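Local coordinates for rhusiopathiae surface protein B (Erysipelothrix rhusiopathiae, PDB 3V10) that probably binds collagen as a cell-wall-attached surface adhesin, this chain being its collagen-binding region, which is built of immunoglobulin-like domains, at residues M102-V105 / L106-E109; K2-N6 / E7-T11. All coordinates share one frame; numbering follows the deposited sequence.

Contact 1 (M102-V105 / L106-E109)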
loop_
_atom_site.group_PDB
_atom_site.type_symbol
_atom_site.label_atom_id
_atom_site.label_comp_id
_atom_site.label_asym_id
_atom_site.label_seq_id
_atom_site.Cartn_x
_atom_site.Cartn_y
_atom_site.Cartn_z
ATOM N N MET A 102 -22.442 -16.789 5.590
ATOM C CA MET A 102 -23.486 -16.255 6.456
ATOM C C MET A 102 -24.833 -16.917 6.175
ATOM O O MET A 102 -24.977 -17.670 5.212
ATOM C CB MET A 102 -23.596 -14.734 6.282
ATOM C CG MET A 102 -22.382 -13.950 6.788
ATOM S SD MET A 102 -22.146 -14.011 8.596
ATOM C CE MET A 102 -20.944 -15.291 8.749
ATOM N N GLU A 103 -25.811 -16.622 7.027
ATOM C CA GLU A 103 -27.163 -17.170 6.931
ATOM C C GLU A 103 -27.776 -17.247 5.532
ATOM O O GLU A 103 -28.265 -18.299 5.117
ATOM C CB GLU A 103 -28.102 -16.357 7.829
ATOM C CG GLU A 103 -29.548 -16.833 7.849
ATOM C CD GLU A 103 -29.700 -18.202 8.478
ATOM O OE1 GLU A 103 -28.950 -18.505 9.433
ATOM O OE2 GLU A 103 -30.578 -18.968 8.030
ATOM N N ASP A 104 -27.750 -16.139 4.803
ATOM C CA ASP A 104 -28.358 -16.105 3.483
ATOM C C ASP A 104 -27.732 -16.944 2.382
ATOM O O ASP A 104 -28.174 -16.882 1.236
ATOM C CB ASP A 104 -28.495 -14.662 3.015
ATOM C CG ASP A 104 -29.552 -13.903 3.796
ATOM O OD1 ASP A 104 -30.741 -14.274 3.699
ATOM O OD2 ASP A 104 -29.194 -12.941 4.510
ATOM N N VAL A 105 -26.715 -17.735 2.708
ATOM C CA VAL A 105 -26.123 -18.578 1.682
ATOM C C VAL A 105 -27.143 -19.660 1.355
ATOM O O VAL A 105 -27.079 -20.307 0.311
ATOM C CB VAL A 105 -24.801 -19.220 2.158
ATOM C CG1 VAL A 105 -25.073 -20.229 3.251
ATOM C CG2 VAL A 105 -24.084 -19.865 0.976
ATOM N N LEU A 106 -28.115 -19.822 2.246
ATOM C CA LEU A 106 -29.163 -20.824 2.080
ATOM C C LEU A 106 -30.189 -20.431 1.014
ATOM O O LEU A 106 -31.133 -21.173 0.743
ATOM C CB LEU A 106 -29.874 -21.050 3.417
ATOM C CG LEU A 106 -29.007 -21.595 4.553
ATOM C CD1 LEU A 106 -29.817 -21.713 5.848
ATOM C CD2 LEU A 106 -28.462 -22.952 4.138
ATOM N N GLN A 107 -29.987 -19.264 0.411
ATOM C CA GLN A 107 -30.879 -18.741 -0.621
ATOM C C GLN A 107 -30.592 -19.309 -2.009
ATOM O O GLN A 107 -31.486 -19.785 -2.718
ATOM C CB GLN A 107 -30.731 -17.215 -0.694
ATOM C CG GLN A 107 -30.909 -16.461 0.625
ATOM C CD GLN A 107 -32.361 -16.110 0.922
ATOM O OE1 GLN A 107 -33.162 -16.968 1.315
ATOM N NE2 GLN A 107 -32.710 -14.837 0.723
ATOM N N LEU A 108 -29.319 -19.234 -2.374
ATOM C CA LEU A 108 -28.844 -19.655 -3.679
ATOM C C LEU A 108 -28.652 -21.146 -3.956
ATOM O O LEU A 108 -28.367 -21.949 -3.061
ATOM C CB LEU A 108 -27.552 -18.899 -3.987
ATOM C CG LEU A 108 -27.585 -17.412 -3.612
ATOM C CD1 LEU A 108 -26.260 -16.780 -4.001
ATOM C CD2 LEU A 108 -28.742 -16.704 -4.311
ATOM N N GLU A 109 -28.816 -21.485 -5.230
ATOM C CA GLU A 109 -28.681 -22.838 -5.738
ATOM C C GLU A 109 -27.226 -23.096 -6.080
ATOM O O GLU A 109 -26.632 -24.025 -5.556
ATOM C CB GLU A 109 -29.544 -23.020 -6.989
ATOM C CG GLU A 109 -31.046 -23.077 -6.712
ATOM C CD GLU A 109 -31.869 -23.295 -7.973
ATOM O OE1 GLU A 109 -31.889 -22.396 -8.844
ATOM O OE2 GLU A 109 -32.496 -24.370 -8.094
#
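Leu-106 lies back over the turn before it, its side chain passing obliquely across that of Glu-103. CG rests 3.4 Å from Glu-103 O, and CD1 comes 3.6 Å from Glu-103 OE2. The acid reaches this point because its chain starts anti to the backbone N (chi1 -179°) and then bends at chi2, so that a methyl packs beside a carboxylate oxygen at the protein surface, where an exposed Glu-103 can probably remain charged and solvated. In the backbone, Leu-106 N gives a nearly straight hydrogen bond to Glu-103 O (3.3 Å, 168° at the hydrogen). Together with the bond from Val-105 N to Met-102 O, this i to i+3 pattern defines a short 3-10 turn in the loop between strands 96-101 and 112-123 of the bacterial Ig-like domain. Val-105 is its buried residue: a compact branched side chain suits the side of the turn that faces the domain, where it packs against Leu-87 of strand 85-93 and against Phe-45 and Pro-47. Its CG1 lies 4.4 Å from Leu-106 CG, a loose apolar touch, while Leu-106 itself reaches Pro-47. Asp-104 and Gln-107 run alongside each other in the same direction. Their carboxylate and amide planes are turned 51° apart, with Asp-104 OD1 3.6 Å from Gln-107 NE2; such polar ends suit a place at the surface, though Asp-104 also touches Ile-85 and Leu-87.

Contact 2 (K2-N6 / E7-T11)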
loop_
_atom_site.group_PDB
_atom_site.type_symbol
_atom_site.label_atom_id
_atom_site.label_comp_id
_atom_site.label_asym_id
_atom_site.label_seq_id
_atom_site.Cartn_x
_atom_site.Cartn_y
_atom_site.Cartn_z
ATOM N N LYS A 2 -18.499 -27.126 8.458
ATOM C CA LYS A 2 -17.513 -27.777 7.600
ATOM C C LYS A 2 -16.409 -26.831 7.140
ATOM O O LYS A 2 -16.678 -25.710 6.706
ATOM C CB LYS A 2 -18.197 -28.395 6.378
ATOM C CG LYS A 2 -17.238 -29.113 5.438
ATOM C CD LYS A 2 -17.982 -29.840 4.328
ATOM C CE LYS A 2 -17.012 -30.470 3.331
ATOM N NZ LYS A 2 -16.081 -31.440 3.985
ATOM N N ASP A 3 -15.170 -27.304 7.243
ATOM C CA ASP A 3 -13.985 -26.551 6.851
ATOM C C ASP A 3 -13.582 -26.935 5.427
ATOM O O ASP A 3 -13.243 -28.091 5.160
ATOM C CB ASP A 3 -12.845 -26.865 7.822
ATOM C CG ASP A 3 -11.576 -26.092 7.518
ATOM O OD1 ASP A 3 -11.594 -25.214 6.629
ATOM O OD2 ASP A 3 -10.557 -26.365 8.186
ATOM N N TYR A 4 -13.617 -25.967 4.516
ATOM C CA TYR A 4 -13.251 -26.234 3.127
ATOM C C TYR A 4 -11.823 -25.870 2.739
ATOM O O TYR A 4 -11.472 -25.927 1.568
ATOM C CB TYR A 4 -14.217 -25.518 2.180
ATOM C CG TYR A 4 -15.558 -26.194 2.063
ATOM C CD1 TYR A 4 -16.589 -25.910 2.957
ATOM C CD2 TYR A 4 -15.789 -27.146 1.067
ATOM C CE1 TYR A 4 -17.819 -26.554 2.862
ATOM C CE2 TYR A 4 -17.011 -27.798 0.967
ATOM C CZ TYR A 4 -18.020 -27.498 1.865
ATOM O OH TYR A 4 -19.222 -28.154 1.780
ATOM N N THR A 5 -10.994 -25.520 3.717
ATOM C CA THR A 5 -9.618 -25.129 3.442
ATOM C C THR A 5 -8.837 -26.065 2.518
ATOM O O THR A 5 -8.179 -25.616 1.581
ATOM C CB THR A 5 -8.836 -24.944 4.760
ATOM O OG1 THR A 5 -9.464 -23.913 5.535
ATOM C CG2 THR A 5 -7.388 -24.538 4.476
ATOM N N ASN A 6 -8.905 -27.364 2.764
ATOM C CA ASN A 6 -8.170 -28.288 1.916
ATOM C C ASN A 6 -9.028 -29.041 0.909
ATOM O O ASN A 6 -8.555 -29.983 0.272
ATOM C CB ASN A 6 -7.369 -29.259 2.774
ATOM C CG ASN A 6 -6.251 -28.564 3.521
ATOM O OD1 ASN A 6 -5.324 -28.017 2.915
ATOM N ND2 ASN A 6 -6.335 -28.566 4.841
ATOM N N GLU A 7 -10.281 -28.616 0.768
ATOM C CA GLU A 7 -11.200 -29.222 -0.199
ATOM C C GLU A 7 -10.894 -28.660 -1.587
ATOM O O GLU A 7 -10.332 -27.571 -1.710
ATOM C CB GLU A 7 -12.647 -28.898 0.167
ATOM C CG GLU A 7 -13.179 -29.674 1.344
ATOM C CD GLU A 7 -13.227 -31.164 1.058
ATOM O OE1 GLU A 7 -12.182 -31.826 1.181
ATOM O OE2 GLU A 7 -14.308 -31.668 0.697
ATOM N N ALA A 8 -11.287 -29.393 -2.629
ATOM C CA ALA A 8 -11.032 -28.979 -4.007
ATOM C C ALA A 8 -12.125 -28.085 -4.592
ATOM O O ALA A 8 -12.678 -28.391 -5.647
ATOM C CB ALA A 8 -10.847 -30.212 -4.886
ATOM N N ILE A 9 -12.422 -26.978 -3.918
ATOM C CA ILE A 9 -13.458 -26.052 -4.384
ATOM C C ILE A 9 -12.885 -24.782 -4.997
ATOM O O ILE A 9 -13.635 -23.916 -5.457
ATOM C CB ILE A 9 -14.417 -25.628 -3.231
ATOM C CG1 ILE A 9 -13.623 -25.012 -2.078
ATOM C CG2 ILE A 9 -15.208 -26.828 -2.743
ATOM C CD1 ILE A 9 -14.471 -24.217 -1.113
ATOM N N PHE A 10 -11.560 -24.682 -5.024
ATOM C CA PHE A 10 -10.893 -23.505 -5.560
ATOM C C PHE A 10 -10.534 -23.653 -7.032
ATOM O O PHE A 10 -9.654 -24.433 -7.407
ATOM C CB PHE A 10 -9.674 -23.206 -4.694
ATOM C CG PHE A 10 -10.011 -23.135 -3.231
ATOM C CD1 PHE A 10 -9.860 -24.249 -2.410
ATOM C CD2 PHE A 10 -10.578 -21.983 -2.692
ATOM C CE1 PHE A 10 -10.273 -24.216 -1.077
ATOM C CE2 PHE A 10 -10.994 -21.942 -1.365
ATOM C CZ PHE A 10 -10.841 -23.058 -0.556
ATOM N N THR A 11 -11.234 -22.868 -7.850
ATOM C CA THR A 11 -11.096 -22.881 -9.303
ATOM C C THR A 11 -10.056 -21.944 -9.912
ATOM O O THR A 11 -9.736 -22.064 -11.096
ATOM C CB THR A 11 -12.447 -22.559 -9.965
ATOM O OG1 THR A 11 -12.843 -21.231 -9.604
ATOM C CG2 THR A 11 -13.518 -23.539 -9.501
HETATM O O HOH W 1 -7.698 -26.908 -0.760
#
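Tyr-4 and Glu-7 are the first and last residues of a type I beta turn, closed by a hydrogen bond from Glu-7 N to Tyr-4 O (3.0 Å). Overlapping its start is an Asx turn, in which Asp-3 OD1 accepts a bond from Thr-5 N, met from above the carboxylate plane, and another from Thr-5 OG1, at 2.7 Å, through its syn lone pair. Two grips on one oxygen fix the short acid, and Thr-5 OG1 also bonds Asp-52 N. A water bridges the bend by donating to Thr-5 O and Glu-7 O.

Apolar contact gathers around Tyr-4, Ile-9 and Phe-10. Ile-9 crosses Tyr-4 at about a right angle and sets CD1 3.5 Å from Tyr-4 CB, while Glu-7 CG lies 3.6 Å from Tyr-4 CD2. With chi1 at 56°, Ile-9 CG1 sits between its own backbone N and carbonyl carbon; this same carbon lies over one face of the Phe-10 ring, offset toward the rim. Of a different kind is the approach of the Phe-10 ring edge to a carbonyl oxygen, with CE1 3.4 Å from Tyr-4 O. Both rings are buried, Tyr-4 packing edge-to-face with Phe-45 and Phe-10 with Phe-51, so large aromatic side chains suit these positions.

The ionic contact is at the surface end of the turn, between exposed Lys-2 and partly exposed Glu-7. Lys-2, extended until its bend at chi4, brings NZ 3.7 Å from Glu-7 OE2, a long salt bridge, and the same oxygen bonds Asn-38 ND2. The bend is thus probably held mainly by directional hydrogen bonds and buried rings, whereas so long an ion pair probably adds only modest attraction.

In the fold
From the N terminus, contact 2 comes first: residues 2-6 run beside strand 50-54, bonding Phe-50, then turn through 7-11 into strand 10-16, which pairs with strand 28-35. Contact 1 follows much later, in the loop from strand 96-101 to strand 112-123. Each closes only a local bend, and the two lie in series, neither nesting nor crossing. Their centres are 18 Å apart and their nearest atoms about 9 Å, without touching, on the same side of the chain's centre. Phe-45 is common to the surroundings of both contacts. Both belong to the N-terminal half of the collagen-binding region.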